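Local coordinates for protein serine protease pet (Escherichia coli, PDB 4OM9) that probably cleaves host proteins such as alpha-fodrin as a secreted serine protease toxin of enteroaggregative Escherichia coli, at residues T60-A65 against A117-N122; N100-Q105 against K248-L253; I662-K667 against T681-H686; A689-S694 against G707-T712. One frame throughout, in Å; residues are numbered along the deposited sequence.

Interaction 1 of 4, residues T60-A65 against A117-N122; sequences TSIGGA and ADTSFN
I62 and T119 meet through torsions of unequal comfort. The I62 chi1 of -103° lies away from any staggered position, while T119 has a chi1 of 48°, which sets OG1 between its backbone N and carbonyl carbon and leaves CG2 anti to the carbonyl carbon. The two side chains meet at a slant, and I62 CG1 comes to 3.4 Å from T119 CG2, closer than ordinary carbon contact, so an unstaggered torsion and the tight pair appear together. T60, on the same strand, has its methyl anti to the backbone N, where T60 CG2 touches A117 CB at 3.9 Å. The small alanine lets the loop come close enough for a main-chain bond: A117 N donates to S61 O at 2.8 Å with an N-H...O angle of 161°, the donor lying somewhat off the plane of the carbonyl. Farther along the loop D118 closes an Asx turn. D118 OD1 takes S120 N at 2.8 Å from above the carboxylate plane and S120 OG at 2.7 Å on its syn lone pair, while D118 OD2 forms a salt bridge with K221. Y213 touches T60 and A117, and L224 backs I62. The chemistry is therefore divided: one backbone bond sets where the loop meets the edge strand, aliphatic carbons close the largely buried junction, and the doubly gripped carboxylate oxygen fixes the bend that follows.

Interaction 2 of 4, residues N100-Q105 against K248-L253; sequences NDFSIQ and KTTNEL
F102 and T250 cross at about a right angle, the rim of the phenyl ring being turned to the threonine hydroxyl. With its CG anti to the backbone N (chi1 175°), F102 extends from the strand toward the helix, and F102 CZ stops 3.2 Å from T250 OG1, which lies at the ring edge near its plane. That hydroxyl is already hydrogen-bonded to the carbonyl O of D246, so a polar group can be tolerated beside the ring. T249 slides past the phenylalanine in the opposite direction, with T249 CB 4.1 Å from F102 CE2; its own hydroxyl pairs with the carboxylate of D246. Both threonines thus direct OG1 at the residue just before the helix and leave methyl groups for the strand.

I104 fills the next space with both of its branches. CG1 is anti to the backbone N (chi1 174°), and the chain ends in I104 CD1 at 3.8 Å from T250 CG2. The other branch, I104 CG2, packs 3.6 Å from L253 CB. L253 leans over the strand and lays L253 CD2 3.4 Å from I104 O, so a branched aliphatic side chain covers strand backbone as well as side chain. The strand and helix segments run 8.3 Å apart at closest approach, with 28° between their N-to-C directions. A helix that follows the last barrel strand and packs back on the N-terminal sheet is consistent with the chymotrypsin-like fold of clan PA peptidases.

Interaction 3 of 4, residues I662-K667 against T681-H686; sequences ISIGDK and TALTIH
I662 and L683 cross obliquely on the isoleucine-lined face of two parallel strands. L683 has CG anti to its backbone N (chi1 173°), and its end leans back toward the neighbouring strand, where L683 CD1 reaches I662 CG2 at 3.6 Å. The other branch of I662 meets the loop residue T681: I662 CG1 lies 3.8 Å from T681 CG2, again with the side chains at a slant, while the T681 hydroxyl turns to the carbonyl of D659. Aliphatic groups of this kind suit a buried, stacked interior.

On the opposite face the side chains are polar. The H686 ring offers its edge to S663, with S663 OG in the ring plane and 3.1 Å from H686 NE2, and T684 CG2 covers one ring face off centre, toward the rim. A water bridges the strands beside them, donating to I662 O at 2.9 Å and lying 2.8 Å from T684 OG1. Between the two faces, four backbone bonds join the strands, from I662 N to A682 O at 2.9 Å through to H686 N on I664 O at 2.8 Å.

Within the beta-helix, strand 661-664 pairs on its other side with strand 611-614, and strand 682-685 with strand 703-705. Toward the interior, I655 of strand 655-658 touches I662, and V691 of strand 690-693 touches both I664 and I685.

Interaction 4 of 4, residues A689-S694 against G707-T712; sequences ANVTAS and GDLTLT
V691 and L709 meet on the buried face, where L709 CD1 leans across to V691 CG1 at 3.8 Å. L709 has CG anti to its backbone N (chi1 177°), and the end of its side chain is brought toward the partner strand. A693 and L711 form the next step, A693 CB to L711 CD2 at 3.8 Å, the short alanine making room for the longer leucine. On the other face T692 and T710 lie side by side, pointing the same way, as do N690 and D708.

These pairs are set in register by the backbone, where donors alternate between the strands: V691 N gives to D708 O at 2.9 Å, V691 O takes T710 N, and A693 N gives in turn to T710 O. At the start D708 N bonds A689 O at 3.0 Å, and G707 suits the spot because a side chain there would collide with that carbonyl. Farther out, Y727 touches A693 and L711, and F741 meets L709.

Side-chain chemistry thus separates the two faces: hydrocarbon builds the interior of the coil, while polar residues (N690, T692, D708, T710) line the other face, with the straight backbone bonds carrying the polar cohesion between the strands.

In the fold
Interactions 1 and 2 belong to the protease domain, their centres 11 Å apart, and both reach the antiparallel sheet that contains strands 60-63 and 102-107. Along the chain their segments alternate, so that residues far apart in sequence are drawn together around this sheet. Interactions 3 and 4 lie in the beta-helix, on the other side of the chain's centre and roughly 55 to 67 Å from the first two, centre to centre. They too have centres 11 Å apart, and they touch: I685 CD1 packs 3.6 Å from V691 CG2. Strands 682-685 and 690-693 are consecutive, on different faces of the coil. A globular enzyme is thus carried on a long stalk built by repeated parallel pairing.

Interaction 1 of 4, residues T60-A65 against A117-N122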
loop_
_atom_site.group_PDB
_atom_site.type_symbol
_atom_site.label_atom_id
_atom_site.label_comp_id
_atom_site.label_asym_id
_atom_site.label_seq_id
_atom_site.Cartn_x
_atom_site.Cartn_y
_atom_site.Cartn_z
ATOM N N THR A 60 30.649 11.415 5.816
ATOM C CA THR A 60 29.910 10.784 4.739
ATOM C C THR A 60 30.613 9.533 4.199
ATOM O O THR A 60 31.762 9.619 3.752
ATOM C CB THR A 60 29.721 11.751 3.570
ATOM O OG1 THR A 60 29.054 12.921 4.040
ATOM C CG2 THR A 60 28.903 11.101 2.470
ATOM N N SER A 61 29.902 8.408 4.178
ATOM C CA SER A 61 30.450 7.177 3.634
ATOM C C SER A 61 30.693 7.296 2.141
ATOM O O SER A 61 29.896 7.881 1.416
ATOM C CB SER A 61 29.528 5.974 3.894
ATOM O OG SER A 61 29.892 4.891 3.051
ATOM N N ILE A 62 31.788 6.699 1.687
ATOM C CA ILE A 62 32.206 6.796 0.298
ATOM C C ILE A 62 32.256 5.356 -0.256
ATOM O O ILE A 62 32.703 5.081 -1.371
ATOM C CB ILE A 62 33.527 7.646 0.246
ATOM C CG1 ILE A 62 33.181 9.037 -0.242
ATOM C CG2 ILE A 62 34.705 7.060 -0.532
ATOM C CD1 ILE A 62 32.348 9.743 0.744
ATOM N N GLY A 63 31.680 4.449 0.528
ATOM C CA GLY A 63 31.592 3.048 0.167
ATOM C C GLY A 63 32.718 2.244 0.776
ATOM O O GLY A 63 33.852 2.713 0.868
ATOM N N GLY A 64 32.392 1.024 1.185
ATOM C CA GLY A 64 33.365 0.074 1.688
ATOM C C GLY A 64 33.871 0.535 3.035
ATOM O O GLY A 64 33.100 0.904 3.913
ATOM N N ALA A 65 35.188 0.539 3.203
ATOM C CA ALA A 65 35.745 0.959 4.476
ATOM C C ALA A 65 36.075 2.448 4.514
ATOM O O ALA A 65 36.746 2.889 5.435
ATOM C CB ALA A 65 37.003 0.138 4.807
ATOM N N ALA A 117 28.533 7.653 -0.984
ATOM C CA ALA A 117 28.176 8.708 -1.931
ATOM C C ALA A 117 29.025 8.592 -3.196
ATOM O O ALA A 117 30.135 8.057 -3.150
ATOM C CB ALA A 117 28.332 10.084 -1.290
ATOM N N ASP A 118 28.490 9.078 -4.319
ATOM C CA ASP A 118 29.231 9.135 -5.578
ATOM C C ASP A 118 30.348 10.176 -5.474
ATOM O O ASP A 118 30.116 11.288 -5.031
ATOM C CB ASP A 118 28.284 9.467 -6.739
ATOM C CG ASP A 118 29.016 9.681 -8.067
ATOM O OD1 ASP A 118 29.688 10.726 -8.247
ATOM O OD2 ASP A 118 28.901 8.808 -8.946
ATOM N N THR A 119 31.550 9.806 -5.897
ATOM C CA THR A 119 32.739 10.652 -5.767
ATOM C C THR A 119 33.276 11.170 -7.102
ATOM O O THR A 119 34.478 11.365 -7.246
ATOM C CB THR A 119 33.905 9.880 -5.085
ATOM O OG1 THR A 119 34.051 8.601 -5.721
ATOM C CG2 THR A 119 33.635 9.666 -3.603
ATOM N N SER A 120 32.402 11.393 -8.077
ATOM C CA SER A 120 32.866 11.824 -9.393
ATOM C C SER A 120 32.939 13.360 -9.582
ATOM O O SER A 120 32.956 13.846 -10.718
ATOM C CB SER A 120 31.962 11.230 -10.467
ATOM O OG SER A 120 30.704 11.879 -10.440
ATOM N N PHE A 121 32.971 14.127 -8.494
ATOM C CA PHE A 121 33.134 15.570 -8.641
ATOM C C PHE A 121 34.587 15.957 -8.952
ATOM O O PHE A 121 35.504 15.584 -8.237
ATOM C CB PHE A 121 32.676 16.332 -7.400
ATOM C CG PHE A 121 32.829 17.826 -7.545
ATOM C CD1 PHE A 121 32.014 18.532 -8.421
ATOM C CD2 PHE A 121 33.809 18.509 -6.850
ATOM C CE1 PHE A 121 32.163 19.884 -8.585
ATOM C CE2 PHE A 121 33.962 19.872 -7.004
ATOM C CZ PHE A 121 33.140 20.566 -7.879
ATOM N N ASN A 122 34.778 16.724 -10.019
ATOM C CA ASN A 122 36.119 17.131 -10.440
ATOM C C ASN A 122 36.324 18.633 -10.343
ATOM O O ASN A 122 36.038 19.367 -11.289
ATOM C CB ASN A 122 36.386 16.674 -11.869
ATOM C CG ASN A 122 37.837 16.789 -12.248
ATOM O OD1 ASN A 122 38.617 17.447 -11.561
ATOM N ND2 ASN A 122 38.212 16.148 -13.347
#

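Interaction 2 of 4, residues N100-Q105 against K248-L253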
loop_
_atom_site.group_PDB
_atom_site.type_symbol
_atom_site.label_atom_id
_atom_site.label_comp_id
_atom_site.label_asym_id
_atom_site.label_seq_id
_atom_site.Cartn_x
_atom_site.Cartn_y
_atom_site.Cartn_z
ATOM N N ASN A 100 44.009 22.065 2.398
ATOM C CA ASN A 100 42.680 22.603 2.182
ATOM C C ASN A 100 41.617 21.967 3.112
ATOM O O ASN A 100 40.412 22.180 2.901
ATOM C CB ASN A 100 42.281 22.412 0.714
ATOM C CG ASN A 100 41.282 23.464 0.226
ATOM O OD1 ASN A 100 41.354 24.647 0.594
ATOM N ND2 ASN A 100 40.350 23.027 -0.617
ATOM N N ASP A 101 42.081 21.189 4.108
ATOM C CA ASP A 101 41.256 20.685 5.227
ATOM C C ASP A 101 40.486 19.432 4.812
ATOM O O ASP A 101 39.524 19.014 5.466
ATOM C CB ASP A 101 40.300 21.784 5.744
ATOM C CG ASP A 101 39.526 21.381 6.999
ATOM O OD1 ASP A 101 40.042 20.603 7.820
ATOM O OD2 ASP A 101 38.380 21.866 7.173
ATOM N N PHE A 102 40.933 18.809 3.728
ATOM C CA PHE A 102 40.277 17.610 3.255
ATOM C C PHE A 102 40.725 16.413 4.094
ATOM O O PHE A 102 41.885 16.335 4.514
ATOM C CB PHE A 102 40.573 17.381 1.774
ATOM C CG PHE A 102 40.019 16.097 1.250
ATOM C CD1 PHE A 102 38.661 15.975 0.960
ATOM C CD2 PHE A 102 40.850 14.995 1.070
ATOM C CE1 PHE A 102 38.140 14.786 0.485
ATOM C CE2 PHE A 102 40.344 13.786 0.597
ATOM C CZ PHE A 102 38.983 13.672 0.311
ATOM N N SER A 103 39.802 15.480 4.330
ATOM C CA SER A 103 40.127 14.259 5.049
ATOM C C SER A 103 39.454 13.033 4.445
ATOM O O SER A 103 38.234 12.961 4.377
ATOM C CB SER A 103 39.741 14.382 6.520
ATOM O OG SER A 103 40.072 13.181 7.217
ATOM N N ILE A 104 40.271 12.077 4.004
ATOM C CA ILE A 104 39.799 10.758 3.587
ATOM C C ILE A 104 40.171 9.749 4.670
ATOM O O ILE A 104 41.330 9.653 5.110
ATOM C CB ILE A 104 40.369 10.323 2.221
ATOM C CG1 ILE A 104 39.973 8.881 1.902
ATOM C CG2 ILE A 104 41.855 10.426 2.208
ATOM C CD1 ILE A 104 38.482 8.662 1.724
ATOM N N GLN A 105 39.155 9.021 5.108
ATOM C CA GLN A 105 39.230 8.168 6.272
ATOM C C GLN A 105 39.133 6.696 5.895
ATOM O O GLN A 105 38.373 6.319 4.987
ATOM C CB GLN A 105 38.104 8.499 7.261
ATOM C CG GLN A 105 38.162 9.871 7.926
ATOM C CD GLN A 105 36.938 10.102 8.805
ATOM O OE1 GLN A 105 35.803 10.090 8.323
ATOM N NE2 GLN A 105 37.161 10.282 10.100
ATOM N N LYS A 248 42.679 12.643 -5.700
ATOM C CA LYS A 248 44.077 12.298 -5.612
ATOM C C LYS A 248 44.468 11.846 -4.213
ATOM O O LYS A 248 45.100 10.809 -4.045
ATOM C CB LYS A 248 44.919 13.504 -6.034
ATOM C CG LYS A 248 46.410 13.330 -5.855
ATOM C CD LYS A 248 47.126 14.644 -6.171
ATOM C CE LYS A 248 48.626 14.468 -6.111
ATOM N NZ LYS A 248 49.032 13.764 -4.853
ATOM N N THR A 249 44.105 12.631 -3.207
ATOM C CA THR A 249 44.419 12.288 -1.825
ATOM C C THR A 249 43.598 11.077 -1.382
ATOM O O THR A 249 44.087 10.205 -0.665
ATOM C CB THR A 249 44.148 13.477 -0.882
ATOM O OG1 THR A 249 44.859 14.634 -1.349
ATOM C CG2 THR A 249 44.582 13.146 0.545
ATOM N N THR A 250 42.337 11.032 -1.813
ATOM C CA THR A 250 41.494 9.874 -1.554
ATOM C C THR A 250 42.130 8.596 -2.082
ATOM O O THR A 250 42.172 7.576 -1.391
ATOM C CB THR A 250 40.105 10.028 -2.197
ATOM O OG1 THR A 250 39.433 11.143 -1.602
ATOM C CG2 THR A 250 39.261 8.753 -1.989
ATOM N N ASN A 251 42.626 8.656 -3.312
ATOM C CA ASN A 251 43.134 7.468 -3.971
ATOM C C ASN A 251 44.455 7.054 -3.379
ATOM O O ASN A 251 44.789 5.868 -3.334
ATOM C CB ASN A 251 43.247 7.694 -5.476
ATOM C CG ASN A 251 41.893 7.624 -6.162
ATOM O OD1 ASN A 251 40.931 7.085 -5.597
ATOM N ND2 ASN A 251 41.807 8.159 -7.374
ATOM N N GLU A 252 45.189 8.024 -2.870
ATOM C CA GLU A 252 46.449 7.703 -2.224
ATOM C C GLU A 252 46.183 6.984 -0.907
ATOM O O GLU A 252 46.863 6.028 -0.575
ATOM C CB GLU A 252 47.303 8.961 -2.032
ATOM C CG GLU A 252 48.173 9.238 -3.261
ATOM C CD GLU A 252 48.587 10.692 -3.400
ATOM O OE1 GLU A 252 48.336 11.483 -2.465
ATOM O OE2 GLU A 252 49.162 11.047 -4.455
ATOM N N LEU A 253 45.174 7.414 -0.165
ATOM C CA LEU A 253 44.871 6.698 1.057
ATOM C C LEU A 253 44.436 5.281 0.713
ATOM O O LEU A 253 44.873 4.348 1.359
ATOM C CB LEU A 253 43.794 7.393 1.885
ATOM C CG LEU A 253 43.584 6.534 3.136
ATOM C CD1 LEU A 253 44.691 6.763 4.176
ATOM C CD2 LEU A 253 42.194 6.678 3.739
#

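Interaction 3 of 4, residues I662-K667 against T681-H686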
loop_
_atom_site.group_PDB
_atom_site.type_symbol
_atom_site.label_atom_id
_atom_site.label_comp_id
_atom_site.label_asym_id
_atom_site.label_seq_id
_atom_site.Cartn_x
_atom_site.Cartn_y
_atom_site.Cartn_z
ATOM N N ILE A 662 -20.613 -10.440 7.160
ATOM C CA ILE A 662 -19.856 -9.578 6.270
ATOM C C ILE A 662 -20.314 -8.136 6.416
ATOM O O ILE A 662 -21.518 -7.856 6.500
ATOM C CB ILE A 662 -19.989 -10.003 4.779
ATOM C CG1 ILE A 662 -19.529 -11.443 4.581
ATOM C CG2 ILE A 662 -19.173 -9.078 3.889
ATOM C CD1 ILE A 662 -19.718 -11.953 3.145
ATOM N N SER A 663 -19.356 -7.215 6.432
ATOM C CA SER A 663 -19.656 -5.810 6.649
ATOM C C SER A 663 -18.849 -4.965 5.684
ATOM O O SER A 663 -17.640 -5.155 5.535
ATOM C CB SER A 663 -19.349 -5.416 8.084
ATOM O OG SER A 663 -19.687 -4.083 8.329
ATOM N N ILE A 664 -19.517 -4.032 5.020
ATOM C CA ILE A 664 -18.846 -3.156 4.076
ATOM C C ILE A 664 -19.081 -1.721 4.519
ATOM O O ILE A 664 -20.220 -1.253 4.587
ATOM C CB ILE A 664 -19.334 -3.407 2.645
ATOM C CG1 ILE A 664 -19.120 -4.892 2.314
ATOM C CG2 ILE A 664 -18.600 -2.511 1.661
ATOM C CD1 ILE A 664 -19.449 -5.293 0.898
ATOM N N GLY A 665 -17.994 -1.040 4.865
ATOM C CA GLY A 665 -18.088 0.254 5.495
ATOM C C GLY A 665 -17.803 1.452 4.605
ATOM O O GLY A 665 -17.514 1.327 3.416
ATOM N N ASP A 666 -17.901 2.627 5.209
ATOM C CA ASP A 666 -17.741 3.890 4.509
ATOM C C ASP A 666 -16.461 3.954 3.662
ATOM O O ASP A 666 -15.395 3.511 4.090
ATOM C CB ASP A 666 -17.770 5.035 5.523
ATOM C CG ASP A 666 -17.916 6.387 4.863
ATOM O OD1 ASP A 666 -18.316 6.429 3.681
ATOM O OD2 ASP A 666 -17.626 7.404 5.525
ATOM N N LYS A 667 -16.609 4.467 2.441
ATOM C CA LYS A 667 -15.512 4.701 1.497
ATOM C C LYS A 667 -14.926 3.423 0.862
ATOM O O LYS A 667 -14.090 3.513 -0.033
ATOM C CB LYS A 667 -14.395 5.516 2.171
ATOM C CG LYS A 667 -14.831 6.932 2.570
ATOM C CD LYS A 667 -13.655 7.776 3.075
ATOM C CE LYS A 667 -14.063 9.240 3.286
ATOM N NZ LYS A 667 -15.251 9.367 4.181
ATOM N N THR A 681 -25.034 -16.343 5.983
ATOM C CA THR A 681 -24.026 -15.309 6.100
ATOM C C THR A 681 -24.568 -13.900 5.826
ATOM O O THR A 681 -24.645 -13.468 4.679
ATOM C CB THR A 681 -22.811 -15.607 5.160
ATOM O OG1 THR A 681 -22.134 -16.799 5.607
ATOM C CG2 THR A 681 -21.810 -14.418 5.134
ATOM N N ALA A 682 -24.915 -13.182 6.892
ATOM C CA ALA A 682 -25.536 -11.864 6.753
ATOM C C ALA A 682 -24.594 -10.800 6.165
ATOM O O ALA A 682 -23.449 -10.654 6.597
ATOM C CB ALA A 682 -26.069 -11.395 8.094
ATOM N N LEU A 683 -25.104 -10.057 5.185
ATOM C CA LEU A 683 -24.333 -9.041 4.489
ATOM C C LEU A 683 -24.860 -7.645 4.772
ATOM O O LEU A 683 -26.004 -7.328 4.436
ATOM C CB LEU A 683 -24.351 -9.299 2.983
ATOM C CG LEU A 683 -23.708 -8.183 2.145
ATOM C CD1 LEU A 683 -22.310 -7.872 2.631
ATOM C CD2 LEU A 683 -23.678 -8.558 0.684
ATOM N N THR A 684 -24.028 -6.799 5.371
ATOM C CA THR A 684 -24.456 -5.438 5.674
ATOM C C THR A 684 -23.604 -4.401 4.966
ATOM O O THR A 684 -22.409 -4.290 5.215
ATOM C CB THR A 684 -24.433 -5.151 7.185
ATOM O OG1 THR A 684 -25.369 -6.012 7.845
ATOM C CG2 THR A 684 -24.836 -3.705 7.452
ATOM N N ILE A 685 -24.242 -3.637 4.082
ATOM C CA ILE A 685 -23.576 -2.579 3.325
ATOM C C ILE A 685 -23.905 -1.238 3.951
ATOM O O ILE A 685 -25.045 -0.791 3.884
ATOM C CB ILE A 685 -24.001 -2.614 1.852
ATOM C CG1 ILE A 685 -23.636 -3.983 1.261
ATOM C CG2 ILE A 685 -23.363 -1.491 1.086
ATOM C CD1 ILE A 685 -23.950 -4.152 -0.206
ATOM N N HIS A 686 -22.919 -0.615 4.593
ATOM C CA HIS A 686 -23.156 0.616 5.351
ATOM C C HIS A 686 -23.164 1.868 4.480
ATOM O O HIS A 686 -22.741 1.842 3.325
ATOM C CB HIS A 686 -22.101 0.804 6.444
ATOM C CG HIS A 686 -22.136 -0.236 7.522
ATOM N ND1 HIS A 686 -22.974 -0.154 8.609
ATOM C CD2 HIS A 686 -21.404 -1.367 7.690
ATOM C CE1 HIS A 686 -22.770 -1.196 9.402
ATOM N NE2 HIS A 686 -21.820 -1.942 8.868
HETATM O O HOH W 1 -23.707 -8.264 8.335
#

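Interaction 4 of 4, residues A689-S694 against G707-T712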
loop_
_atom_site.group_PDB
_atom_site.type_symbol
_atom_site.label_atom_id
_atom_site.label_comp_id
_atom_site.label_asym_id
_atom_site.label_seq_id
_atom_site.Cartn_x
_atom_site.Cartn_y
_atom_site.Cartn_z
ATOM N N ALA A 689 -20.641 3.200 1.271
ATOM C CA ALA A 689 -19.985 2.143 0.503
ATOM C C ALA A 689 -20.530 2.045 -0.926
ATOM O O ALA A 689 -21.693 2.360 -1.180
ATOM C CB ALA A 689 -20.134 0.798 1.215
ATOM N N ASN A 690 -19.670 1.614 -1.849
ATOM C CA ASN A 690 -20.048 1.327 -3.233
ATOM C C ASN A 690 -19.795 -0.131 -3.566
ATOM O O ASN A 690 -18.647 -0.563 -3.707
ATOM C CB ASN A 690 -19.276 2.199 -4.228
ATOM C CG ASN A 690 -19.469 3.667 -3.990
ATOM O OD1 ASN A 690 -20.376 4.077 -3.267
ATOM N ND2 ASN A 690 -18.620 4.483 -4.614
ATOM N N VAL A 691 -20.869 -0.890 -3.693
ATOM C CA VAL A 691 -20.769 -2.293 -3.999
ATOM C C VAL A 691 -21.379 -2.592 -5.360
ATOM O O VAL A 691 -22.572 -2.362 -5.596
ATOM C CB VAL A 691 -21.449 -3.129 -2.900
ATOM C CG1 VAL A 691 -21.196 -4.631 -3.099
ATOM C CG2 VAL A 691 -20.941 -2.673 -1.541
ATOM N N THR A 692 -20.545 -3.089 -6.261
ATOM C CA THR A 692 -20.993 -3.540 -7.568
ATOM C C THR A 692 -20.718 -5.032 -7.710
ATOM O O THR A 692 -19.580 -5.485 -7.547
ATOM C CB THR A 692 -20.288 -2.784 -8.711
ATOM O OG1 THR A 692 -20.230 -1.382 -8.405
ATOM C CG2 THR A 692 -21.020 -2.998 -10.025
ATOM N N ALA A 693 -21.760 -5.798 -8.006
ATOM C CA ALA A 693 -21.612 -7.235 -8.183
ATOM C C ALA A 693 -21.938 -7.642 -9.619
ATOM O O ALA A 693 -23.100 -7.808 -9.971
ATOM C CB ALA A 693 -22.497 -7.980 -7.203
ATOM N N SER A 694 -20.909 -7.803 -10.440
ATOM C CA SER A 694 -21.083 -8.127 -11.850
ATOM C C SER A 694 -21.130 -9.630 -12.040
ATOM O O SER A 694 -21.213 -10.141 -13.159
ATOM C CB SER A 694 -19.951 -7.522 -12.684
ATOM O OG SER A 694 -19.850 -6.125 -12.461
ATOM N N GLY A 707 -25.952 2.118 1.460
ATOM C CA GLY A 707 -25.041 2.719 0.501
ATOM C C GLY A 707 -25.513 2.502 -0.925
ATOM O O GLY A 707 -26.713 2.413 -1.176
ATOM N N ASP A 708 -24.574 2.433 -1.863
ATOM C CA ASP A 708 -24.898 2.098 -3.248
ATOM C C ASP A 708 -24.645 0.613 -3.516
ATOM O O ASP A 708 -23.547 0.103 -3.287
ATOM C CB ASP A 708 -24.090 2.951 -4.221
ATOM C CG ASP A 708 -24.364 4.448 -4.069
ATOM O OD1 ASP A 708 -25.161 4.835 -3.192
ATOM O OD2 ASP A 708 -23.769 5.244 -4.824
ATOM N N LEU A 709 -25.679 -0.076 -3.987
ATOM C CA LEU A 709 -25.570 -1.470 -4.400
ATOM C C LEU A 709 -26.066 -1.639 -5.838
ATOM O O LEU A 709 -27.220 -1.327 -6.170
ATOM C CB LEU A 709 -26.349 -2.384 -3.453
ATOM C CG LEU A 709 -26.372 -3.871 -3.816
ATOM C CD1 LEU A 709 -24.926 -4.475 -3.822
ATOM C CD2 LEU A 709 -27.269 -4.618 -2.864
ATOM N N THR A 710 -25.176 -2.127 -6.690
ATOM C CA THR A 710 -25.481 -2.305 -8.094
ATOM C C THR A 710 -25.253 -3.751 -8.513
ATOM O O THR A 710 -24.215 -4.346 -8.219
ATOM C CB THR A 710 -24.632 -1.382 -8.960
ATOM O OG1 THR A 710 -24.778 -0.036 -8.498
ATOM C CG2 THR A 710 -25.073 -1.466 -10.405
ATOM N N LEU A 711 -26.234 -4.312 -9.205
ATOM C CA LEU A 711 -26.179 -5.698 -9.627
ATOM C C LEU A 711 -26.308 -5.789 -11.146
ATOM O O LEU A 711 -27.275 -5.291 -11.727
ATOM C CB LEU A 711 -27.277 -6.487 -8.927
ATOM C CG LEU A 711 -27.352 -6.231 -7.424
ATOM C CD1 LEU A 711 -28.551 -6.944 -6.814
ATOM C CD2 LEU A 711 -26.060 -6.680 -6.766
ATOM N N THR A 712 -25.316 -6.395 -11.793
ATOM C CA THR A 712 -25.237 -6.387 -13.253
ATOM C C THR A 712 -24.743 -7.701 -13.803
ATOM O O THR A 712 -24.060 -8.447 -13.108
ATOM C CB THR A 712 -24.265 -5.322 -13.798
ATOM O OG1 THR A 712 -22.934 -5.827 -13.692
ATOM C CG2 THR A 712 -24.367 -4.003 -13.046
#